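Local coordinates for DUF2235 domain-containing protein (Pseudomonas aeruginosa, PDB 4O5P) that probably hydrolyses membrane phospholipids as a type VI secretion effector, Tle1, with a catalytic domain of the alpha/beta-hydrolase clan, at residues Ser715-Lys721 and Glu749-Pro755; Val709-Leu713 and Pro791-Leu795; Val602-Leu606 and Leu700-Val706. One frame throughout, in Å; residues are numbered along the deposited sequence.

Contact 1 of 3, residues Ser715-Lys721 and Glu749-Pro755; sequences SVGLSVK and EISAFDP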
ATOM      1  N   SER A 715      -1.826 -23.145  -9.228  1.00 22.16           N
ATOM      2  CA  SER A 715      -0.847 -23.147  -8.136  1.00 25.81           C
ATOM      3  C   SER A 715       0.317 -24.050  -8.495  1.00 27.58           C
ATOM      4  O   SER A 715       0.117 -25.166  -8.986  1.00 26.26           O
ATOM      5  CB  SER A 715      -1.470 -23.657  -6.832  1.00 26.75           C
ATOM      6  OG  SER A 715      -1.820 -22.583  -5.978  1.00 30.05           O
ATOM      7  N   VAL A 716       1.529 -23.578  -8.228  1.00 24.94           N
ATOM      8  CA  VAL A 716       2.729 -24.317  -8.586  1.00 25.04           C
ATOM      9  C   VAL A 716       3.712 -24.452  -7.418  1.00 26.56           C
ATOM     10  O   VAL A 716       4.203 -23.451  -6.879  1.00 24.06           O
ATOM     11  CB  VAL A 716       3.463 -23.636  -9.766  1.00 21.76           C
ATOM     12  CG1 VAL A 716       4.824 -24.287  -9.995  1.00 22.42           C
ATOM     13  CG2 VAL A 716       2.627 -23.701 -11.023  1.00 24.74           C
ATOM     14  N   GLY A 717       4.012 -25.691  -7.042  1.00 22.27           N
ATOM     15  CA  GLY A 717       5.058 -25.959  -6.067  1.00 21.81           C
ATOM     16  C   GLY A 717       6.446 -25.798  -6.673  1.00 24.21           C
ATOM     17  O   GLY A 717       6.691 -26.188  -7.816  1.00 24.26           O
ATOM     18  N   LEU A 718       7.353 -25.209  -5.905  1.00 21.17           N
ATOM     19  CA  LEU A 718       8.718 -24.983  -6.352  1.00 20.56           C
ATOM     20  C   LEU A 718       9.710 -25.457  -5.318  1.00 22.80           C
ATOM     21  O   LEU A 718       9.528 -25.241  -4.110  1.00 23.84           O
ATOM     22  CB  LEU A 718       8.990 -23.500  -6.610  1.00 25.34           C
ATOM     23  CG  LEU A 718       8.419 -22.872  -7.881  1.00 24.74           C
ATOM     24  CD1 LEU A 718       9.043 -21.496  -8.152  1.00 25.67           C
ATOM     25  CD2 LEU A 718       8.648 -23.801  -9.049  1.00 20.07           C
ATOM     26  N   SER A 719      10.756 -26.105  -5.816  1.00 23.37           N
ATOM     27  CA  SER A 719      11.985 -26.317  -5.062  1.00 23.36           C
ATOM     28  C   SER A 719      13.124 -25.601  -5.794  1.00 21.66           C
ATOM     29  O   SER A 719      13.375 -25.866  -6.973  1.00 26.21           O
ATOM     30  CB  SER A 719      12.296 -27.813  -4.927  1.00 22.01           C
ATOM     31  OG  SER A 719      13.566 -27.993  -4.317  1.00 22.23           O
ATOM     32  N   VAL A 720      13.795 -24.688  -5.100  1.00 20.63           N
ATOM     33  CA  VAL A 720      14.831 -23.837  -5.689  1.00 20.82           C
ATOM     34  C   VAL A 720      16.181 -24.116  -5.040  1.00 21.60           C
ATOM     35  O   VAL A 720      16.315 -24.019  -3.822  1.00 22.19           O
ATOM     36  CB  VAL A 720      14.526 -22.335  -5.481  1.00 19.55           C
ATOM     37  CG1 VAL A 720      15.633 -21.499  -6.064  1.00 21.38           C
ATOM     38  CG2 VAL A 720      13.184 -21.954  -6.106  1.00 19.54           C
ATOM     39  N   LYS A 721      17.173 -24.477  -5.847  1.00 23.94           N
ATOM     40  CA  LYS A 721      18.523 -24.656  -5.328  1.00 24.23           C
ATOM     41  C   LYS A 721      19.372 -23.455  -5.722  1.00 21.26           C
ATOM     42  O   LYS A 721      19.452 -23.085  -6.898  1.00 21.33           O
ATOM     43  CB  LYS A 721      19.152 -25.974  -5.811  1.00 26.49           C
ATOM     44  CG  LYS A 721      18.244 -27.202  -5.624  1.00 29.69           C
ATOM     45  CD  LYS A 721      18.939 -28.498  -6.060  1.00 36.77           C
ATOM     46  CE  LYS A 721      19.796 -29.086  -4.939  1.00 37.83           C
ATOM     47  NZ  LYS A 721      18.956 -29.551  -3.773  1.00 33.84           N
ATOM     48  N   GLU A 749      18.645 -23.301  -9.461  1.00 25.92           N
ATOM     49  CA  GLU A 749      18.077 -24.478 -10.093  1.00 25.14           C
ATOM     50  C   GLU A 749      16.652 -24.709  -9.602  1.00 25.20           C
ATOM     51  O   GLU A 749      16.429 -25.003  -8.428  1.00 27.12           O
ATOM     52  CB  GLU A 749      18.965 -25.689  -9.813  1.00 29.76           C
ATOM     53  CG  GLU A 749      20.101 -25.857 -10.810  1.00 38.12           C
ATOM     54  CD  GLU A 749      19.615 -26.412 -12.147  1.00 45.39           C
ATOM     55  OE1 GLU A 749      18.478 -26.945 -12.204  1.00 45.27           O
ATOM     56  OE2 GLU A 749      20.369 -26.320 -13.141  1.00 49.25           O
ATOM     57  N   ILE A 750      15.685 -24.568 -10.503  1.00 25.39           N
ATOM     58  CA  ILE A 750      14.281 -24.645 -10.119  1.00 23.00           C
ATOM     59  C   ILE A 750      13.616 -25.923 -10.622  1.00 25.53           C
ATOM     60  O   ILE A 750      13.769 -26.319 -11.788  1.00 26.38           O
ATOM     61  CB  ILE A 750      13.492 -23.429 -10.625  1.00 25.22           C
ATOM     62  CG1 ILE A 750      14.244 -22.133 -10.281  1.00 23.67           C
ATOM     63  CG2 ILE A 750      12.097 -23.437 -10.032  1.00 21.51           C
ATOM     64  CD1 ILE A 750      13.731 -20.871 -10.978  1.00 23.50           C
ATOM     65  N   SER A 751      12.883 -26.570  -9.727  1.00 23.96           N
ATOM     66  CA  SER A 751      12.083 -27.730 -10.079  1.00 26.66           C
ATOM     67  C   SER A 751      10.657 -27.418  -9.660  1.00 25.43           C
ATOM     68  O   SER A 751      10.427 -26.720  -8.666  1.00 26.07           O
ATOM     69  CB  SER A 751      12.598 -28.987  -9.368  1.00 25.55           C
ATOM     70  OG  SER A 751      12.326 -28.928  -7.983  1.00 27.23           O
ATOM     71  N   ALA A 752       9.692 -27.904 -10.429  1.00 23.74           N
ATOM     72  CA  ALA A 752       8.300 -27.566 -10.166  1.00 23.92           C
ATOM     73  C   ALA A 752       7.439 -28.809 -10.040  1.00 27.66           C
ATOM     74  O   ALA A 752       7.709 -29.835 -10.680  1.00 22.58           O
ATOM     75  CB  ALA A 752       7.751 -26.660 -11.268  1.00 24.32           C
ATOM     76  N   PHE A 753       6.393 -28.710  -9.225  1.00 26.26           N
ATOM     77  CA  PHE A 753       5.451 -29.813  -9.085  1.00 26.79           C
ATOM     78  C   PHE A 753       4.029 -29.300  -8.865  1.00 23.39           C
ATOM     79  O   PHE A 753       3.815 -28.138  -8.519  1.00 22.81           O
ATOM     80  CB  PHE A 753       5.880 -30.731  -7.932  1.00 27.49           C
ATOM     81  CG  PHE A 753       6.055 -30.019  -6.621  1.00 24.62           C
ATOM     82  CD1 PHE A 753       7.266 -29.426  -6.297  1.00 24.08           C
ATOM     83  CD2 PHE A 753       5.011 -29.943  -5.713  1.00 23.76           C
ATOM     84  CE1 PHE A 753       7.431 -28.769  -5.094  1.00 23.49           C
ATOM     85  CE2 PHE A 753       5.170 -29.296  -4.503  1.00 28.99           C
ATOM     86  CZ  PHE A 753       6.371 -28.699  -4.195  1.00 22.08           C
ATOM     87  N   ASP A 754       3.052 -30.167  -9.084  1.00 25.84           N
ATOM     88  CA  ASP A 754       1.677 -29.878  -8.717  1.00 23.68           C
ATOM     89  C   ASP A 754       1.527 -30.067  -7.203  1.00 26.63           C
ATOM     90  O   ASP A 754       1.885 -31.123  -6.675  1.00 27.82           O
ATOM     91  CB  ASP A 754       0.753 -30.836  -9.476  1.00 26.50           C
ATOM     92  CG  ASP A 754      -0.683 -30.740  -9.038  1.00 29.22           C
ATOM     93  OD1 ASP A 754      -1.101 -29.648  -8.613  1.00 27.15           O
ATOM     94  OD2 ASP A 754      -1.414 -31.756  -9.137  1.00 28.14           O
ATOM     95  N   PRO A 755       1.011 -29.045  -6.494  1.00 28.50           N
ATOM     96  CA  PRO A 755       0.848 -29.142  -5.035  1.00 25.52           C
ATOM     97  C   PRO A 755      -0.184 -30.202  -4.624  1.00 29.69           C
ATOM     98  O   PRO A 755      -0.047 -30.825  -3.571  1.00 29.08           O
ATOM     99  CB  PRO A 755       0.323 -27.754  -4.653  1.00 28.92           C
ATOM    100  CG  PRO A 755       0.757 -26.854  -5.743  1.00 27.96           C
ATOM    101  CD  PRO A 755       0.714 -27.688  -6.992  1.00 29.56           C
TER

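Contact 2 of 3, residues Val709-Leu713 and Pro791-Leu795; sequences VGVML and PPPPL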
ATOM      1  N   VAL A 709       8.293 -23.217 -16.494  1.00 27.55           N
ATOM      2  CA  VAL A 709       7.323 -24.292 -16.288  1.00 28.49           C
ATOM      3  C   VAL A 709       6.446 -24.476 -17.535  1.00 30.33           C
ATOM      4  O   VAL A 709       5.708 -23.568 -17.945  1.00 29.13           O
ATOM      5  CB  VAL A 709       6.473 -24.057 -15.013  1.00 28.54           C
ATOM      6  CG1 VAL A 709       5.383 -25.092 -14.889  1.00 30.23           C
ATOM      7  CG2 VAL A 709       7.362 -24.086 -13.776  1.00 25.05           C
ATOM      8  N   GLY A 710       6.532 -25.658 -18.142  1.00 32.02           N
ATOM      9  CA  GLY A 710       5.913 -25.891 -19.437  1.00 29.61           C
ATOM     10  C   GLY A 710       4.421 -26.178 -19.422  1.00 30.73           C
ATOM     11  O   GLY A 710       3.877 -26.758 -20.376  1.00 32.05           O
ATOM     12  N   VAL A 711       3.752 -25.774 -18.350  1.00 27.37           N
ATOM     13  CA  VAL A 711       2.298 -25.895 -18.277  1.00 33.02           C
ATOM     14  C   VAL A 711       1.705 -24.732 -17.482  1.00 29.59           C
ATOM     15  O   VAL A 711       2.368 -24.188 -16.595  1.00 28.49           O
ATOM     16  CB  VAL A 711       1.882 -27.237 -17.630  1.00 31.83           C
ATOM     17  CG1 VAL A 711       2.103 -27.198 -16.118  1.00 29.71           C
ATOM     18  CG2 VAL A 711       0.437 -27.534 -17.925  1.00 28.25           C
HETATM   19  N   MSE A 712       0.475 -24.336 -17.808  1.00 29.31           N
HETATM   20  CA  MSE A 712      -0.253 -23.375 -16.974  1.00 29.73           C
HETATM   21  C   MSE A 712      -0.933 -24.110 -15.822  1.00 30.32           C
HETATM   22  O   MSE A 712      -1.479 -25.205 -16.001  1.00 31.20           O
HETATM   23  CB  MSE A 712      -1.313 -22.611 -17.782  1.00 28.12           C
HETATM   24  CG  MSE A 712      -0.760 -21.632 -18.813  1.00 32.68           C
HETATM   25 SE   MSE A 712       0.108 -20.034 -18.082  0.72 31.22          SE
HETATM   26  CE  MSE A 712      -1.433 -19.274 -17.143  1.00 28.69           C
ATOM     27  N   LEU A 713      -0.898 -23.516 -14.636  1.00 27.59           N
ATOM     28  CA  LEU A 713      -1.536 -24.125 -13.475  1.00 27.01           C
ATOM     29  C   LEU A 713      -1.880 -23.046 -12.449  1.00 29.55           C
ATOM     30  O   LEU A 713      -1.138 -22.064 -12.299  1.00 29.00           O
ATOM     31  CB  LEU A 713      -0.613 -25.182 -12.850  1.00 28.50           C
ATOM     32  CG  LEU A 713      -1.263 -26.418 -12.209  1.00 25.91           C
ATOM     33  CD1 LEU A 713      -1.946 -27.248 -13.263  1.00 31.15           C
ATOM     34  CD2 LEU A 713      -0.248 -27.279 -11.457  1.00 23.02           C
ATOM     35  N   PRO A 791       2.589 -18.021 -23.698  1.00 32.15           N
ATOM     36  CA  PRO A 791       2.557 -18.781 -22.442  1.00 32.84           C
ATOM     37  C   PRO A 791       2.750 -20.269 -22.693  1.00 32.28           C
ATOM     38  O   PRO A 791       2.755 -20.672 -23.859  1.00 30.89           O
ATOM     39  CB  PRO A 791       1.135 -18.522 -21.933  1.00 30.45           C
ATOM     40  CG  PRO A 791       0.327 -18.359 -23.181  1.00 32.55           C
ATOM     41  CD  PRO A 791       1.234 -17.675 -24.171  1.00 31.52           C
ATOM     42  N   PRO A 792       2.930 -21.073 -21.627  1.00 31.09           N
ATOM     43  CA  PRO A 792       2.941 -22.528 -21.800  1.00 31.11           C
ATOM     44  C   PRO A 792       1.522 -22.984 -22.099  1.00 28.12           C
ATOM     45  O   PRO A 792       0.600 -22.204 -21.871  1.00 34.05           O
ATOM     46  CB  PRO A 792       3.376 -23.036 -20.414  1.00 29.14           C
ATOM     47  CG  PRO A 792       2.929 -21.952 -19.468  1.00 25.87           C
ATOM     48  CD  PRO A 792       3.224 -20.692 -20.232  1.00 31.10           C
ATOM     49  N   PRO A 793       1.339 -24.209 -22.624  1.00 32.36           N
ATOM     50  CA  PRO A 793      -0.025 -24.652 -22.955  1.00 27.77           C
ATOM     51  C   PRO A 793      -0.888 -24.862 -21.711  1.00 27.84           C
ATOM     52  O   PRO A 793      -0.350 -25.072 -20.621  1.00 29.35           O
ATOM     53  CB  PRO A 793       0.199 -26.005 -23.642  1.00 29.08           C
ATOM     54  CG  PRO A 793       1.634 -26.028 -24.047  1.00 30.35           C
ATOM     55  CD  PRO A 793       2.359 -25.195 -23.027  1.00 30.38           C
ATOM     56  N   PRO A 794      -2.219 -24.797 -21.866  1.00 30.70           N
ATOM     57  CA  PRO A 794      -3.099 -25.150 -20.746  1.00 31.69           C
ATOM     58  C   PRO A 794      -2.914 -26.606 -20.347  1.00 28.92           C
ATOM     59  O   PRO A 794      -2.409 -27.396 -21.152  1.00 25.72           O
ATOM     60  CB  PRO A 794      -4.513 -24.929 -21.309  1.00 30.06           C
ATOM     61  CG  PRO A 794      -4.344 -24.725 -22.800  1.00 28.54           C
ATOM     62  CD  PRO A 794      -2.954 -24.231 -23.011  1.00 29.21           C
ATOM     63  N   LEU A 795      -3.298 -26.951 -19.123  1.00 23.66           N
ATOM     64  CA  LEU A 795      -3.076 -28.299 -18.612  1.00 32.05           C
ATOM     65  C   LEU A 795      -3.727 -29.364 -19.503  1.00 31.56           C
ATOM     66  O   LEU A 795      -3.162 -30.438 -19.713  1.00 29.61           O
ATOM     67  CB  LEU A 795      -3.580 -28.411 -17.172  1.00 26.00           C
ATOM     68  CG  LEU A 795      -3.381 -29.742 -16.455  1.00 30.90           C
ATOM     69  CD1 LEU A 795      -1.930 -30.161 -16.502  1.00 28.03           C
ATOM     70  CD2 LEU A 795      -3.848 -29.609 -15.014  1.00 31.91           C
TER
HETATM   71  O   HOH W   1      -4.474 -24.576 -17.678  1.00 31.06           O

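Contact 3 of 3, residues Val602-Leu606 and Leu700-Val706; sequences VIDLL and LATAGRV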
ATOM      1  N   VAL A 602       5.071 -22.635  -2.432  1.00 29.69           N
ATOM      2  CA  VAL A 602       3.992 -22.776  -3.398  1.00 21.99           C
ATOM      3  C   VAL A 602       3.640 -21.388  -3.877  1.00 25.68           C
ATOM      4  O   VAL A 602       3.388 -20.499  -3.061  1.00 24.49           O
ATOM      5  CB  VAL A 602       2.748 -23.455  -2.768  1.00 25.63           C
ATOM      6  CG1 VAL A 602       1.631 -23.565  -3.786  1.00 24.46           C
ATOM      7  CG2 VAL A 602       3.100 -24.837  -2.236  1.00 22.74           C
ATOM      8  N   ILE A 603       3.639 -21.187  -5.195  1.00 25.95           N
ATOM      9  CA  ILE A 603       3.205 -19.910  -5.761  1.00 26.08           C
ATOM     10  C   ILE A 603       1.767 -20.016  -6.264  1.00 27.04           C
ATOM     11  O   ILE A 603       1.445 -20.897  -7.077  1.00 21.97           O
ATOM     12  CB  ILE A 603       4.125 -19.410  -6.893  1.00 24.41           C
ATOM     13  CG1 ILE A 603       5.519 -19.084  -6.342  1.00 24.48           C
ATOM     14  CG2 ILE A 603       3.529 -18.164  -7.543  1.00 24.13           C
ATOM     15  CD1 ILE A 603       6.573 -18.903  -7.413  1.00 30.00           C
ATOM     16  N   ASP A 604       0.909 -19.132  -5.753  1.00 21.24           N
ATOM     17  CA  ASP A 604      -0.503 -19.145  -6.122  1.00 25.62           C
ATOM     18  C   ASP A 604      -0.732 -18.119  -7.220  1.00 24.36           C
ATOM     19  O   ASP A 604      -0.870 -16.926  -6.953  1.00 21.39           O
ATOM     20  CB  ASP A 604      -1.375 -18.859  -4.904  1.00 20.23           C
ATOM     21  CG  ASP A 604      -2.848 -18.770  -5.243  1.00 25.11           C
ATOM     22  OD1 ASP A 604      -3.245 -19.160  -6.362  1.00 25.94           O
ATOM     23  OD2 ASP A 604      -3.616 -18.312  -4.375  1.00 23.01           O
ATOM     24  N   LEU A 605      -0.769 -18.596  -8.460  1.00 21.98           N
ATOM     25  CA  LEU A 605      -0.854 -17.707  -9.610  1.00 22.76           C
ATOM     26  C   LEU A 605      -2.224 -17.045  -9.771  1.00 23.55           C
ATOM     27  O   LEU A 605      -2.412 -16.228 -10.673  1.00 22.28           O
ATOM     28  CB  LEU A 605      -0.421 -18.449 -10.876  1.00 21.42           C
ATOM     29  CG  LEU A 605       1.052 -18.825 -10.657  1.00 24.57           C
ATOM     30  CD1 LEU A 605       1.313 -20.325 -10.724  1.00 22.99           C
ATOM     31  CD2 LEU A 605       1.977 -18.035 -11.581  1.00 23.50           C
ATOM     32  N   LEU A 606      -3.164 -17.389  -8.888  1.00 21.66           N
ATOM     33  CA  LEU A 606      -4.485 -16.760  -8.872  1.00 23.92           C
ATOM     34  C   LEU A 606      -4.443 -15.397  -8.176  1.00 25.10           C
ATOM     35  O   LEU A 606      -5.339 -14.559  -8.371  1.00 21.14           O
ATOM     36  CB  LEU A 606      -5.515 -17.675  -8.198  1.00 22.42           C
ATOM     37  CG  LEU A 606      -5.883 -18.985  -8.912  1.00 26.83           C
ATOM     38  CD1 LEU A 606      -7.028 -19.695  -8.204  1.00 24.87           C
ATOM     39  CD2 LEU A 606      -6.228 -18.754 -10.381  1.00 29.13           C
ATOM     40  N   LEU A 700      10.663 -14.913 -11.233  1.00 18.78           N
ATOM     41  CA  LEU A 700      10.363 -16.312 -10.952  1.00 22.55           C
ATOM     42  C   LEU A 700       9.013 -16.645 -11.564  1.00 21.99           C
ATOM     43  O   LEU A 700       8.809 -17.731 -12.116  1.00 19.57           O
ATOM     44  CB  LEU A 700      10.319 -16.539  -9.439  1.00 19.38           C
ATOM     45  CG  LEU A 700      10.244 -17.958  -8.902  1.00 26.23           C
ATOM     46  CD1 LEU A 700      11.445 -18.785  -9.377  1.00 24.76           C
ATOM     47  CD2 LEU A 700      10.174 -17.909  -7.377  1.00 23.94           C
ATOM     48  N   ALA A 701       8.089 -15.692 -11.447  1.00 19.89           N
ATOM     49  CA  ALA A 701       6.744 -15.885 -11.972  1.00 18.58           C
ATOM     50  C   ALA A 701       6.112 -14.540 -12.326  1.00 22.16           C
ATOM     51  O   ALA A 701       6.259 -13.561 -11.597  1.00 17.58           O
ATOM     52  CB  ALA A 701       5.886 -16.626 -10.962  1.00 19.13           C
ATOM     53  N   THR A 702       5.406 -14.497 -13.446  1.00 19.73           N
ATOM     54  CA  THR A 702       4.748 -13.273 -13.875  1.00 19.51           C
ATOM     55  C   THR A 702       3.749 -13.626 -14.966  1.00 19.83           C
ATOM     56  O   THR A 702       3.867 -14.688 -15.593  1.00 21.18           O
ATOM     57  CB  THR A 702       5.752 -12.239 -14.413  1.00 19.64           C
ATOM     58  OG1 THR A 702       5.096 -10.980 -14.592  1.00 18.44           O
ATOM     59  CG2 THR A 702       6.336 -12.686 -15.731  1.00 15.47           C
ATOM     60  N   ALA A 703       2.768 -12.750 -15.164  1.00 19.47           N
ATOM     61  CA  ALA A 703       1.733 -12.933 -16.181  1.00 18.90           C
ATOM     62  C   ALA A 703       1.045 -14.293 -16.031  1.00 23.58           C
ATOM     63  O   ALA A 703       0.607 -14.886 -17.013  1.00 24.85           O
ATOM     64  CB  ALA A 703       2.325 -12.783 -17.564  1.00 20.32           C
ATOM     65  N   GLY A 704       0.981 -14.778 -14.790  1.00 22.59           N
ATOM     66  CA  GLY A 704       0.323 -16.033 -14.461  1.00 20.67           C
ATOM     67  C   GLY A 704       1.106 -17.307 -14.719  1.00 24.09           C
ATOM     68  O   GLY A 704       0.580 -18.411 -14.529  1.00 26.16           O
ATOM     69  N   ARG A 705       2.357 -17.191 -15.153  1.00 22.56           N
ATOM     70  CA  ARG A 705       3.156 -18.404 -15.305  1.00 23.82           C
ATOM     71  C   ARG A 705       4.393 -18.396 -14.431  1.00 22.13           C
ATOM     72  O   ARG A 705       4.893 -17.340 -14.046  1.00 19.72           O
ATOM     73  CB  ARG A 705       3.564 -18.612 -16.759  1.00 24.39           C
ATOM     74  CG  ARG A 705       4.440 -17.522 -17.366  1.00 24.29           C
ATOM     75  CD  ARG A 705       4.293 -17.648 -18.873  1.00 30.84           C
ATOM     76  NE  ARG A 705       5.133 -16.772 -19.665  1.00 28.14           N
ATOM     77  CZ  ARG A 705       4.659 -15.877 -20.526  1.00 31.79           C
ATOM     78  NH1 ARG A 705       3.348 -15.720 -20.681  1.00 27.62           N
ATOM     79  NH2 ARG A 705       5.496 -15.129 -21.231  1.00 30.85           N
ATOM     80  N   VAL A 706       4.883 -19.581 -14.114  1.00 24.07           N
ATOM     81  CA  VAL A 706       6.192 -19.683 -13.510  1.00 21.84           C
ATOM     82  C   VAL A 706       7.148 -19.838 -14.673  1.00 27.72           C
ATOM     83  O   VAL A 706       6.968 -20.728 -15.510  1.00 27.02           O
ATOM     84  CB  VAL A 706       6.307 -20.889 -12.582  1.00 22.88           C
ATOM     85  CG1 VAL A 706       7.689 -20.913 -11.938  1.00 18.82           C
ATOM     86  CG2 VAL A 706       5.231 -20.829 -11.525  1.00 23.57           C
TER

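Contact 1 of 3, residues Ser715-Lys721 and Glu749-Pro755
The ring of Phe753 lies flat over the backbone of Gly717, the residue paired with it on the neighbouring antiparallel strand. Gly717 CA sits 3.6 Å from the ring centroid, 15° off the normal, a CH-pi contact over the face. Phe753 CG stands between the backbone N and the carbonyl carbon (chi1 55°), which turns the ring over the neighbouring strand, onto Gly717; having no side chain, the glycine lets the ring lie directly on its backbone. Beyond the ring, Pro755 CD lies 3.3 Å from Ser715 O. On the face that carries Phe753, Ser719 and Ser751 pair, and the OG of Ser751 gives a weak bond to Ser719 O. The other face is apolar. Leu718 and Ile750 meet at a slant, Leu718 CD2 to Ile750 CG2 at 3.6 Å, while Leu718 CD2 also packs 3.7 Å from Ala752 CB. The main chains are joined by three pairs of hydrogen bonds, at Gly717-Phe753, Ser719-Ser751 and Lys721-Glu749. The last is short, 2.7 Å for both Lys721 N to Glu749 O and Glu749 N to Lys721 O. Strand 596-604 binds the far edge of 715-721, making it the middle of a three-stranded sheet. Backbone polarity is thus met within the sheet; one face is apolar and packs on Leu700 of strand 697-702, and the other carries serines, Glu749, Lys721 bonded to Thr598, and the Phe753 ring.

Contact 2 of 3, residues Val709-Leu713 and Pro791-Leu795
Selenomethionine Met712 leans across the ring of Pro792, the two side chains crossing at about a right angle. At its root, Met712 CB lies 3.9 Å from Pro793 O, the carbonyl that also takes the backbone N-H of the same residue. Met712 CG comes next, 3.4 Å from Pro792 O and a little farther from Pro792 CG. The chain then bends at chi2 (-70°), which lays Met712 SE against the proline ring, 3.7 Å from Pro792 CG and nearly as close to CD. A second bend at chi3 carries CE on to the carbonyl oxygen of Gly704. Pro792 in turn pushes CB into the backbone of the other loop, 3.4 Å from Val709 O. Farther along, Leu795 straddles two residues: its CD1 meets Val711 CG2, and its CD2 lies 3.5 Å from Leu713 CD1, these two leucines meeting at a slant. The direct hydrogen bond between the loops runs from Met712 N to Pro793 O, 3.0 Å long and fairly straight at 161°. A water accepts from Leu795 N, at the start of helix 795-798, and makes a weak bond to Met712 O. Prolines lack an N-H, so the run 791-794 can offer its partner only carbonyls and ring carbons; the loops are accordingly joined by one direct backbone bond, a water link weak at Met712 O, and packing of rings and aliphatic side chains, which Leu795 extends to helix 803-814.

Contact 3 of 3, residues Val602-Leu606 and Leu700-Val706
Leu605 and Gly704 bring the two backbones nearest, CA to CA 5.3 Å, where segment 602-606 passes a type I' turn, Thr702 to Arg705, closed by hydrogen bonds in both directions between Thr702 and Arg705. Leu605 carries most of the contact. Its CG, anti to the carbonyl carbon (chi1 -63°), is directed toward the hairpin, and chi2, 121° and away from a staggered value, sets its two methyls on different partners. Leu605 CD2 rests on the turn, 3.3 Å from Gly704 O, and also nears Ala701 CB at 4.2 Å, while Leu605 CD1 goes to Val706 CG2 at 4.0 Å. Leu605 and Val706 cross at about a right angle. The positive phi of Gly704, 80°, suits glycine and helps shape the tight turn beneath the leucine. Two residues earlier, Ile603 extends CD1 to Leu700 CD2, 3.7 Å away, the side chains meeting at a slant, and more loosely to Ala701 CB. Between Ile603 and Leu605, Asp604 takes no part across the contact, but its OD1 accepts the N-H of Leu606, an Asx turn. Leu700 and Ala701 form a classic beta bulge opposite Val611. The contact therefore brings together an outer strand of one three-stranded sheet and the end hairpin of a four-stranded one: Phe294 of strand 294-299 touches both Ile603 and Leu700, strand 715-723 flanks Ile603 and Leu605, and helix 779-787 lies against Thr702 and Arg705.

In the fold
All three contacts lie within the C-terminal domain family of Tle1-like effectors, to one side of the middle of the molecule. Contact 3 closes first along the chain; contact 1 follows, nested inside the longer loop that contact 2 closes. Centres of contacts 1 and 3 are about 11 Å apart, as are those of 2 and 3, while 1 and 2 stand about 14 Å apart. Contacts 1 and 3 share the sheet of strands 596-604, 715-723 and 749-753, joined where Val716 O meets Ile603 N. Contact 2 packs on both neighbours, through Val709 against Ala752 and Pro792 against Arg705. Together they join the three-stranded sheet, the hairpin end of the four-stranded sheet and the last modelled helices, 795-798 and 803-814.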